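PDB 4ECG: putative iron-regulated protein A from Parabacteroides distasonis ATCC 8503, which is an imelysin-like protein of the M75 peptidase family that binds calcium and is a putative metalloendopeptidase, although its biological role has not been established. Local coordinates for residues E92-D100 against L231-I242; T319-M330 against L368-F379. All coordinates share one frame; numbering follows the deposited sequence.

Overall arrangement
The two contacts follow one another along the chain, contact 1 (92-100 with 231-242) closing before contact 2 (319-330 with 368-379) opens, and their centres lie about 17 Å apart. Contact 1 sits about 10 Å from the centre of this mostly helical chain and holds a calcium ligand; contact 2 is further out, about 23 Å from that centre. They meet where helix 355-377 packs on helices 225-233 and 239-259: L372 touches L233, M239 and A240, and K376 touches L233. Helix 284-300 also borders both. Packing among these helices thus relates the region that carries the calcium ligand E92 to the helix pair near the C-terminus of this imelysin-like fold.

Contact 1: residues E92-D100 against L231-I242; sequences EAFLFGVAD and LMLNGNNGMAGI. With CA (calcium ion), chain F.
The carbonyl oxygen of N237 is gripped by two successive amides of the facing loop: L95 N donates to N237 O at 3.0 Å, nearly in line with the carbonyl bond (C=O...N angle 166°), and F96 N adds a weak bond. The turn that presents this carbonyl is set by N234, whose OD1 forms an Asx turn with N236 N, extended to an Asx motif by N237 N, both donors coming from the same face of the amide. The nitrogen of the same amide is held as well: N234 ND2 donates in its amide plane to L231 O at 2.6 Å and to N237 OD1 at 2.8 Å. The N237 and F96 side chains cross at about a right angle, amide and ring planes 54° apart, N237 OD1 lying 3.2 Å from F96 CB. With F96 CG placed between its backbone N and carbonyl carbon (chi1 50°), the phenyl ring turns toward helix 225-233, where L231 CG sits over one face in a CH-pi contact, 3.9 Å from the ring centroid. Y208, M212, W195 and F39 of neighbouring helices also touch the F96 side chain. Nearer the metal, a water donates to E92 O at 2.6 Å and G238 O at 2.8 Å, bridging the loops, while I242 CD1 packs against E92 CB and OE1. The E92 chain, extended beyond CG, carries OE2 to the calcium ion at 2.7 Å; D109 supplies another ligand. Water and I242 thus steady E92, and the N237 O bonds join the loop just after it, placing the backbone from which OE2 reaches the calcium ion.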
loop_
_atom_site.group_PDB
_atom_site.type_symbol
_atom_site.label_atom_id
_atom_site.label_comp_id
_atom_site.label_asym_id
_atom_site.label_seq_id
_atom_site.Cartn_x
_atom_site.Cartn_y
_atom_site.Cartn_z
ATOM N N GLU A 92 -1.398 -3.258 -0.908
ATOM C CA GLU A 92 -1.421 -2.489 -2.143
ATOM C C GLU A 92 -1.380 -3.342 -3.404
ATOM O O GLU A 92 -1.564 -2.788 -4.510
ATOM C CB GLU A 92 -0.360 -1.385 -2.161
ATOM C CG GLU A 92 -0.724 -0.221 -1.219
ATOM C CD GLU A 92 -0.007 1.107 -1.496
ATOM O OE1 GLU A 92 0.311 1.412 -2.671
ATOM O OE2 GLU A 92 0.193 1.870 -0.509
ATOM N N ALA A 93 -1.185 -4.661 -3.264
ATOM C CA ALA A 93 -1.286 -5.559 -4.441
ATOM C C ALA A 93 -2.750 -5.850 -4.760
ATOM O O ALA A 93 -3.043 -6.431 -5.804
ATOM C CB ALA A 93 -0.515 -6.868 -4.237
ATOM N N PHE A 94 -3.655 -5.434 -3.860
ATOM C CA PHE A 94 -5.072 -5.590 -4.075
ATOM C C PHE A 94 -5.916 -4.351 -3.683
ATOM O O PHE A 94 -6.772 -4.382 -2.789
ATOM C CB PHE A 94 -5.580 -6.870 -3.402
ATOM C CG PHE A 94 -5.071 -7.103 -2.017
ATOM C CD1 PHE A 94 -3.875 -7.739 -1.808
ATOM C CD2 PHE A 94 -5.817 -6.739 -0.920
ATOM C CE1 PHE A 94 -3.432 -8.024 -0.507
ATOM C CE2 PHE A 94 -5.383 -6.997 0.346
ATOM C CZ PHE A 94 -4.187 -7.649 0.564
ATOM N N LEU A 95 -5.674 -3.266 -4.408
ATOM C CA LEU A 95 -6.414 -2.024 -4.223
ATOM C C LEU A 95 -7.711 -2.075 -5.012
ATOM O O LEU A 95 -8.553 -1.165 -4.893
ATOM C CB LEU A 95 -5.594 -0.825 -4.691
ATOM C CG LEU A 95 -4.512 -0.399 -3.718
ATOM C CD1 LEU A 95 -3.561 0.505 -4.491
ATOM C CD2 LEU A 95 -5.162 0.271 -2.492
ATOM N N PHE A 96 -7.885 -3.117 -5.818
ATOM C CA PHE A 96 -9.185 -3.322 -6.475
ATOM C C PHE A 96 -10.247 -3.583 -5.447
ATOM O O PHE A 96 -9.936 -3.921 -4.325
ATOM C CB PHE A 96 -9.167 -4.431 -7.515
ATOM C CG PHE A 96 -8.587 -5.708 -7.049
ATOM C CD1 PHE A 96 -9.354 -6.626 -6.384
ATOM C CD2 PHE A 96 -7.249 -6.018 -7.309
ATOM C CE1 PHE A 96 -8.823 -7.862 -6.003
ATOM C CE2 PHE A 96 -6.694 -7.229 -6.901
ATOM C CZ PHE A 96 -7.488 -8.163 -6.259
ATOM N N GLY A 97 -11.506 -3.438 -5.841
ATOM C CA GLY A 97 -12.588 -3.700 -4.915
ATOM C C GLY A 97 -12.837 -2.492 -4.043
ATOM O O GLY A 97 -12.920 -1.393 -4.536
ATOM N N VAL A 98 -12.985 -2.679 -2.746
ATOM C CA VAL A 98 -13.547 -1.613 -1.932
ATOM C C VAL A 98 -12.591 -0.399 -1.882
ATOM O O VAL A 98 -13.027 0.741 -1.968
ATOM C CB VAL A 98 -13.939 -2.136 -0.520
ATOM C CG1 VAL A 98 -14.596 -1.043 0.326
ATOM C CG2 VAL A 98 -14.887 -3.309 -0.605
ATOM N N ALA A 99 -11.292 -0.649 -1.760
ATOM C CA ALA A 99 -10.314 0.435 -1.687
ATOM C C ALA A 99 -10.482 1.413 -2.887
ATOM O O ALA A 99 -10.521 2.637 -2.723
ATOM C CB ALA A 99 -8.889 -0.108 -1.586
ATOM N N ASP A 100 -10.616 0.844 -4.078
ATOM C CA ASP A 100 -10.866 1.588 -5.307
ATOM C C ASP A 100 -12.273 2.184 -5.329
ATOM O O ASP A 100 -12.437 3.366 -5.519
ATOM C CB ASP A 100 -10.682 0.663 -6.524
ATOM C CG ASP A 100 -10.862 1.382 -7.849
ATOM O OD1 ASP A 100 -10.016 2.230 -8.153
ATOM O OD2 ASP A 100 -11.810 1.074 -8.599
ATOM N N LEU A 231 -7.911 -10.038 -12.285
ATOM C CA LEU A 231 -8.034 -8.916 -11.343
ATOM C C LEU A 231 -6.882 -8.906 -10.344
ATOM O O LEU A 231 -6.304 -7.842 -10.044
ATOM C CB LEU A 231 -9.378 -8.995 -10.606
ATOM C CG LEU A 231 -9.947 -7.761 -9.937
ATOM C CD1 LEU A 231 -10.072 -6.622 -10.939
ATOM C CD2 LEU A 231 -11.271 -8.125 -9.319
HETATM N N MSE A 232 -6.528 -10.087 -9.835
HETATM C CA MSE A 232 -5.460 -10.192 -8.824
HETATM C C MSE A 232 -4.169 -9.685 -9.429
HETATM O O MSE A 232 -3.404 -9.037 -8.744
HETATM C CB MSE A 232 -5.224 -11.642 -8.351
HETATM C CG MSE A 232 -6.359 -12.302 -7.506
HETATM SE SE MSE A 232 -6.121 -14.198 -7.254
HETATM C CE MSE A 232 -4.504 -14.153 -6.213
ATOM N N LEU A 233 -3.934 -10.003 -10.714
ATOM C CA LEU A 233 -2.634 -9.750 -11.376
ATOM C C LEU A 233 -2.550 -8.373 -12.026
ATOM O O LEU A 233 -1.477 -7.951 -12.430
ATOM C CB LEU A 233 -2.356 -10.812 -12.438
ATOM C CG LEU A 233 -1.902 -12.154 -11.854
ATOM C CD1 LEU A 233 -2.287 -13.306 -12.769
ATOM C CD2 LEU A 233 -0.402 -12.144 -11.598
ATOM N N ASN A 234 -3.667 -7.653 -12.075
ATOM C CA ASN A 234 -3.815 -6.518 -12.983
ATOM C C ASN A 234 -2.926 -5.324 -12.682
ATOM O O ASN A 234 -2.525 -5.112 -11.534
ATOM C CB ASN A 234 -5.303 -6.056 -13.099
ATOM C CG ASN A 234 -5.690 -4.997 -12.081
ATOM O OD1 ASN A 234 -5.522 -3.777 -12.315
ATOM N ND2 ASN A 234 -6.254 -5.448 -10.955
ATOM N N GLY A 235 -2.740 -4.501 -13.727
ATOM C CA GLY A 235 -1.789 -3.402 -13.757
ATOM C C GLY A 235 -2.319 -2.051 -13.339
ATOM O O GLY A 235 -1.527 -1.077 -13.232
ATOM N N ASN A 236 -3.642 -1.936 -13.172
ATOM C CA ASN A 236 -4.240 -0.677 -12.659
ATOM C C ASN A 236 -4.139 -0.628 -11.142
ATOM O O ASN A 236 -3.591 0.332 -10.575
ATOM C CB ASN A 236 -5.720 -0.560 -13.031
ATOM C CG ASN A 236 -5.935 -0.341 -14.511
ATOM O OD1 ASN A 236 -4.981 -0.460 -15.297
ATOM N ND2 ASN A 236 -7.198 -0.000 -14.910
ATOM N N ASN A 237 -4.636 -1.701 -10.507
ATOM C CA ASN A 237 -4.731 -1.760 -9.048
ATOM C C ASN A 237 -4.497 -3.162 -8.424
ATOM O O ASN A 237 -4.804 -3.406 -7.234
ATOM C CB ASN A 237 -6.100 -1.222 -8.678
ATOM C CG ASN A 237 -7.220 -1.996 -9.332
ATOM O OD1 ASN A 237 -7.078 -3.184 -9.628
ATOM N ND2 ASN A 237 -8.323 -1.322 -9.581
ATOM N N GLY A 238 -3.886 -4.061 -9.202
ATOM C CA GLY A 238 -3.471 -5.363 -8.703
ATOM C C GLY A 238 -1.968 -5.551 -8.585
ATOM O O GLY A 238 -1.224 -4.594 -8.408
HETATM N N MSE A 239 -1.514 -6.797 -8.700
HETATM C CA MSE A 239 -0.105 -7.096 -8.433
HETATM C C MSE A 239 0.853 -6.300 -9.347
HETATM O O MSE A 239 1.769 -5.663 -8.843
HETATM C CB MSE A 239 0.157 -8.601 -8.488
HETATM C CG MSE A 239 -0.537 -9.351 -7.327
HETATM SE SE MSE A 239 -0.977 -11.186 -7.792
HETATM C CE MSE A 239 0.731 -11.906 -7.285
ATOM N N ALA A 240 0.592 -6.272 -10.656
ATOM C CA ALA A 240 1.479 -5.550 -11.577
ATOM C C ALA A 240 1.379 -4.046 -11.390
ATOM O O ALA A 240 2.313 -3.318 -11.658
ATOM C CB ALA A 240 1.233 -5.952 -13.024
ATOM N N GLY A 241 0.265 -3.568 -10.872
ATOM C CA GLY A 241 0.124 -2.125 -10.618
ATOM C C GLY A 241 1.130 -1.678 -9.597
ATOM O O GLY A 241 1.825 -0.646 -9.790
ATOM N N ILE A 242 1.200 -2.436 -8.494
ATOM C CA ILE A 242 2.066 -2.032 -7.368
ATOM C C ILE A 242 3.565 -2.239 -7.657
ATOM O O ILE A 242 4.368 -1.328 -7.338
ATOM C CB ILE A 242 1.640 -2.646 -6.028
ATOM C CG1 ILE A 242 2.371 -1.930 -4.878
ATOM C CG2 ILE A 242 1.917 -4.137 -5.978
ATOM C CD1 ILE A 242 2.107 -0.431 -4.749
HETATM CA CA CA F . 0.832 4.532 -0.269
HETATM O O HOH W 1 -1.918 -2.258 -7.081
#

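Contact 2: residues T319-M330 against L368-F379; sequences TKMINPTLDSLM and LTTGLGVVKSKF
M330, a selenomethionine, enters helix 355-377 as a knob into the hole formed by L368, G371, L372 and V375. Its chain bends at chi2 (-73°) and again at chi3 (-39°), which folds the methyl end across the leucines: M330 CE meets L368 CD1 at 3.5 Å and L372 CD2 at 3.6 Å, each side chain crossing it at about a right angle. Glycine lets the selenium come down onto the backbone, M330 SE lying 3.7 Å from G371 C. One turn earlier, L326 crosses V374 obliquely, with L326 CD2 3.9 Å from V374 CG1, and runs past the K378 aliphatic chain in the opposite direction. I322, in the preceding helix 315-322, likewise runs past K378 in the opposite direction: I322 CD1 is 4.0 Å from K378 CB and 4.1 Å from F379 CZ, approaching the ring obliquely. T319 lies across V375, with OG1 3.7 Å from V375 CG1; that hydroxyl also bonds to L315 O within its own helix. No hydrogen bond links the two segments, so packing alone joins them. N323 lies between helices 315-322 and 324-343 and N-caps the latter, its OD1 accepting from L326 N. The axes of the short segments 324-330 and 368-377 are roughly antiparallel, at 147°. Around this pair, Y299 of helix 284-300 touches T319 and M330, helices 225-233 and 239-259 pack on L372, and D22 of the N-terminal loop holds K378 NZ in a salt bridge.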
loop_
_atom_site.group_PDB
_atom_site.type_symbol
_atom_site.label_atom_id
_atom_site.label_comp_id
_atom_site.label_asym_id
_atom_site.label_seq_id
_atom_site.Cartn_x
_atom_site.Cartn_y
_atom_site.Cartn_z
ATOM N N THR A 319 1.082 -21.459 -11.753
ATOM C CA THR A 319 2.186 -21.119 -12.659
ATOM C C THR A 319 3.220 -22.245 -12.782
ATOM O O THR A 319 3.674 -22.563 -13.888
ATOM C CB THR A 319 2.871 -19.856 -12.157
ATOM O OG1 THR A 319 1.852 -18.905 -11.877
ATOM C CG2 THR A 319 3.876 -19.312 -13.160
ATOM N N LYS A 320 3.605 -22.842 -11.652
ATOM C CA LYS A 320 4.538 -23.974 -11.676
ATOM C C LYS A 320 4.040 -25.068 -12.630
ATOM O O LYS A 320 4.784 -25.529 -13.512
ATOM C CB LYS A 320 4.739 -24.525 -10.254
ATOM C CG LYS A 320 5.943 -25.447 -10.060
ATOM C CD LYS A 320 6.166 -25.787 -8.588
ATOM C CE LYS A 320 6.961 -27.080 -8.433
ATOM N NZ LYS A 320 7.453 -27.237 -7.034
HETATM N N MSE A 321 2.773 -25.448 -12.458
HETATM C CA MSE A 321 2.082 -26.429 -13.304
HETATM C C MSE A 321 2.123 -26.046 -14.794
HETATM O O MSE A 321 2.347 -26.901 -15.637
HETATM C CB MSE A 321 0.625 -26.580 -12.798
HETATM C CG MSE A 321 -0.306 -27.611 -13.525
HETATM SE SE MSE A 321 -2.233 -27.072 -13.489
HETATM C CE MSE A 321 -2.352 -26.921 -11.501
ATOM N N ILE A 322 1.904 -24.767 -15.117
ATOM C CA ILE A 322 1.859 -24.265 -16.514
ATOM C C ILE A 322 3.273 -24.176 -17.112
ATOM O O ILE A 322 3.530 -24.656 -18.232
ATOM C CB ILE A 322 1.121 -22.895 -16.631
ATOM C CG1 ILE A 322 -0.340 -23.001 -16.181
ATOM C CG2 ILE A 322 1.049 -22.423 -18.072
ATOM C CD1 ILE A 322 -1.014 -21.681 -15.891
ATOM N N ASN A 323 4.208 -23.613 -16.345
ATOM C CA ASN A 323 5.607 -23.481 -16.792
ATOM C C ASN A 323 6.586 -23.371 -15.628
ATOM O O ASN A 323 6.760 -22.279 -15.096
ATOM C CB ASN A 323 5.700 -22.261 -17.688
ATOM C CG ASN A 323 7.026 -22.145 -18.373
ATOM O OD1 ASN A 323 8.070 -22.266 -17.728
ATOM N ND2 ASN A 323 7.011 -21.917 -19.689
ATOM N N PRO A 324 7.226 -24.492 -15.207
ATOM C CA PRO A 324 8.149 -24.423 -14.018
ATOM C C PRO A 324 9.215 -23.321 -14.066
ATOM O O PRO A 324 9.549 -22.768 -13.020
ATOM C CB PRO A 324 8.800 -25.795 -13.992
ATOM C CG PRO A 324 7.829 -26.702 -14.675
ATOM C CD PRO A 324 7.103 -25.865 -15.709
ATOM N N THR A 325 9.708 -22.988 -15.258
ATOM C CA THR A 325 10.765 -22.006 -15.434
ATOM C C THR A 325 10.235 -20.599 -15.128
ATOM O O THR A 325 10.869 -19.838 -14.437
ATOM C CB THR A 325 11.378 -22.080 -16.856
ATOM O OG1 THR A 325 11.814 -23.417 -17.109
ATOM C CG2 THR A 325 12.579 -21.160 -17.016
ATOM N N LEU A 326 9.063 -20.262 -15.642
ATOM C CA LEU A 326 8.446 -18.982 -15.382
ATOM C C LEU A 326 8.206 -18.845 -13.887
ATOM O O LEU A 326 8.505 -17.806 -13.320
ATOM C CB LEU A 326 7.120 -18.835 -16.154
ATOM C CG LEU A 326 6.177 -17.716 -15.734
ATOM C CD1 LEU A 326 6.823 -16.358 -15.891
ATOM C CD2 LEU A 326 4.926 -17.827 -16.601
ATOM N N ASP A 327 7.673 -19.875 -13.241
ATOM C CA ASP A 327 7.443 -19.796 -11.787
ATOM C C ASP A 327 8.766 -19.591 -11.021
ATOM O O ASP A 327 8.887 -18.777 -10.084
ATOM C CB ASP A 327 6.764 -21.056 -11.248
ATOM C CG ASP A 327 6.773 -21.092 -9.734
ATOM O OD1 ASP A 327 6.142 -20.201 -9.149
ATOM O OD2 ASP A 327 7.427 -21.963 -9.130
ATOM N N SER A 328 9.756 -20.364 -11.423
ATOM C CA SER A 328 11.043 -20.305 -10.787
ATOM C C SER A 328 11.621 -18.911 -10.997
ATOM O O SER A 328 12.180 -18.347 -10.069
ATOM C CB SER A 328 11.915 -21.388 -11.373
ATOM O OG SER A 328 13.153 -21.345 -10.759
ATOM N N LEU A 329 11.423 -18.321 -12.178
ATOM C CA LEU A 329 11.927 -16.959 -12.410
ATOM C C LEU A 329 11.198 -15.879 -11.532
ATOM O O LEU A 329 11.800 -14.852 -11.171
ATOM C CB LEU A 329 11.846 -16.600 -13.895
ATOM C CG LEU A 329 12.936 -17.099 -14.830
ATOM C CD1 LEU A 329 12.472 -16.741 -16.240
ATOM C CD2 LEU A 329 14.350 -16.525 -14.534
HETATM N N MSE A 330 9.919 -16.131 -11.227
HETATM C CA MSE A 330 9.087 -15.308 -10.371
HETATM C C MSE A 330 9.443 -15.423 -8.920
HETATM O O MSE A 330 9.442 -14.410 -8.199
HETATM C CB MSE A 330 7.608 -15.680 -10.491
HETATM C CG MSE A 330 6.892 -15.129 -11.746
HETATM SE SE MSE A 330 6.555 -13.244 -11.703
HETATM C CE MSE A 330 6.074 -12.983 -9.852
ATOM N N LEU A 368 9.823 -7.400 -12.322
ATOM C CA LEU A 368 8.748 -8.118 -11.616
ATOM C C LEU A 368 7.463 -7.779 -12.364
ATOM O O LEU A 368 6.626 -8.631 -12.575
ATOM C CB LEU A 368 8.652 -7.669 -10.161
ATOM C CG LEU A 368 7.641 -8.302 -9.203
ATOM C CD1 LEU A 368 7.624 -9.837 -9.310
ATOM C CD2 LEU A 368 7.996 -7.834 -7.801
ATOM N N THR A 369 7.351 -6.537 -12.821
ATOM C CA THR A 369 6.203 -6.124 -13.618
ATOM C C THR A 369 6.067 -6.898 -14.930
ATOM O O THR A 369 5.001 -7.321 -15.280
ATOM C CB THR A 369 6.256 -4.638 -13.931
ATOM O OG1 THR A 369 6.207 -3.914 -12.688
ATOM C CG2 THR A 369 5.066 -4.241 -14.891
ATOM N N THR A 370 7.146 -7.074 -15.662
ATOM C CA THR A 370 7.122 -7.879 -16.856
ATOM C C THR A 370 6.698 -9.304 -16.552
ATOM O O THR A 370 5.884 -9.883 -17.262
ATOM C CB THR A 370 8.517 -7.914 -17.480
ATOM O OG1 THR A 370 8.893 -6.576 -17.784
ATOM C CG2 THR A 370 8.536 -8.749 -18.774
ATOM N N GLY A 371 7.266 -9.876 -15.490
ATOM C CA GLY A 371 6.985 -11.268 -15.091
ATOM C C GLY A 371 5.520 -11.488 -14.752
ATOM O O GLY A 371 4.889 -12.446 -15.218
ATOM N N LEU A 372 4.969 -10.594 -13.927
ATOM C CA LEU A 372 3.556 -10.649 -13.599
ATOM C C LEU A 372 2.677 -10.502 -14.856
ATOM O O LEU A 372 1.662 -11.130 -14.931
ATOM C CB LEU A 372 3.198 -9.583 -12.563
ATOM C CG LEU A 372 3.857 -9.755 -11.198
ATOM C CD1 LEU A 372 3.835 -8.404 -10.487
ATOM C CD2 LEU A 372 3.171 -10.896 -10.447
ATOM N N GLY A 373 3.074 -9.698 -15.837
ATOM C CA GLY A 373 2.382 -9.648 -17.151
ATOM C C GLY A 373 2.301 -10.996 -17.868
ATOM O O GLY A 373 1.266 -11.340 -18.500
ATOM N N VAL A 374 3.391 -11.760 -17.773
ATOM C CA VAL A 374 3.485 -13.040 -18.471
ATOM C C VAL A 374 2.591 -14.024 -17.740
ATOM O O VAL A 374 1.769 -14.704 -18.374
ATOM C CB VAL A 374 4.926 -13.564 -18.584
ATOM C CG1 VAL A 374 4.913 -14.922 -19.258
ATOM C CG2 VAL A 374 5.762 -12.601 -19.405
ATOM N N VAL A 375 2.676 -14.040 -16.410
ATOM C CA VAL A 375 1.767 -14.865 -15.626
ATOM C C VAL A 375 0.309 -14.531 -15.977
ATOM O O VAL A 375 -0.481 -15.415 -16.143
ATOM C CB VAL A 375 1.957 -14.754 -14.096
ATOM C CG1 VAL A 375 0.913 -15.627 -13.418
ATOM C CG2 VAL A 375 3.345 -15.219 -13.641
ATOM N N LYS A 376 -0.036 -13.260 -16.128
ATOM C CA LYS A 376 -1.432 -12.872 -16.386
ATOM C C LYS A 376 -1.898 -13.375 -17.743
ATOM O O LYS A 376 -3.083 -13.670 -17.939
ATOM C CB LYS A 376 -1.565 -11.355 -16.342
ATOM C CG LYS A 376 -2.970 -10.801 -16.333
ATOM C CD LYS A 376 -2.953 -9.281 -16.142
ATOM C CE LYS A 376 -2.731 -8.561 -17.470
ATOM N NZ LYS A 376 -2.250 -7.142 -17.318
ATOM N N SER A 377 -0.950 -13.427 -18.668
ATOM C CA SER A 377 -1.219 -13.836 -20.038
ATOM C C SER A 377 -1.640 -15.304 -20.112
ATOM O O SER A 377 -2.415 -15.666 -21.002
ATOM C CB SER A 377 -0.038 -13.518 -20.979
ATOM O OG SER A 377 0.893 -14.552 -20.963
ATOM N N LYS A 378 -1.225 -16.122 -19.140
ATOM C CA LYS A 378 -1.710 -17.517 -19.070
ATOM C C LYS A 378 -3.163 -17.661 -18.582
ATOM O O LYS A 378 -3.551 -18.749 -18.211
ATOM C CB LYS A 378 -0.809 -18.415 -18.215
ATOM C CG LYS A 378 0.708 -18.319 -18.455
ATOM C CD LYS A 378 1.179 -18.616 -19.883
ATOM C CE LYS A 378 2.686 -18.403 -19.981
ATOM N NZ LYS A 378 3.250 -19.001 -21.206
ATOM N N PHE A 379 -3.965 -16.594 -18.604
ATOM C CA PHE A 379 -5.375 -16.617 -18.152
ATOM C C PHE A 379 -6.220 -15.584 -18.936
ATOM O O PHE A 379 -7.187 -15.052 -18.403
ATOM C CB PHE A 379 -5.512 -16.288 -16.621
ATOM C CG PHE A 379 -4.665 -17.159 -15.673
ATOM C CD1 PHE A 379 -5.171 -18.331 -15.120
ATOM C CD2 PHE A 379 -3.372 -16.775 -15.284
ATOM C CE1 PHE A 379 -4.389 -19.107 -14.246
ATOM C CE2 PHE A 379 -2.585 -17.551 -14.407
ATOM C CZ PHE A 379 -3.090 -18.716 -13.893
#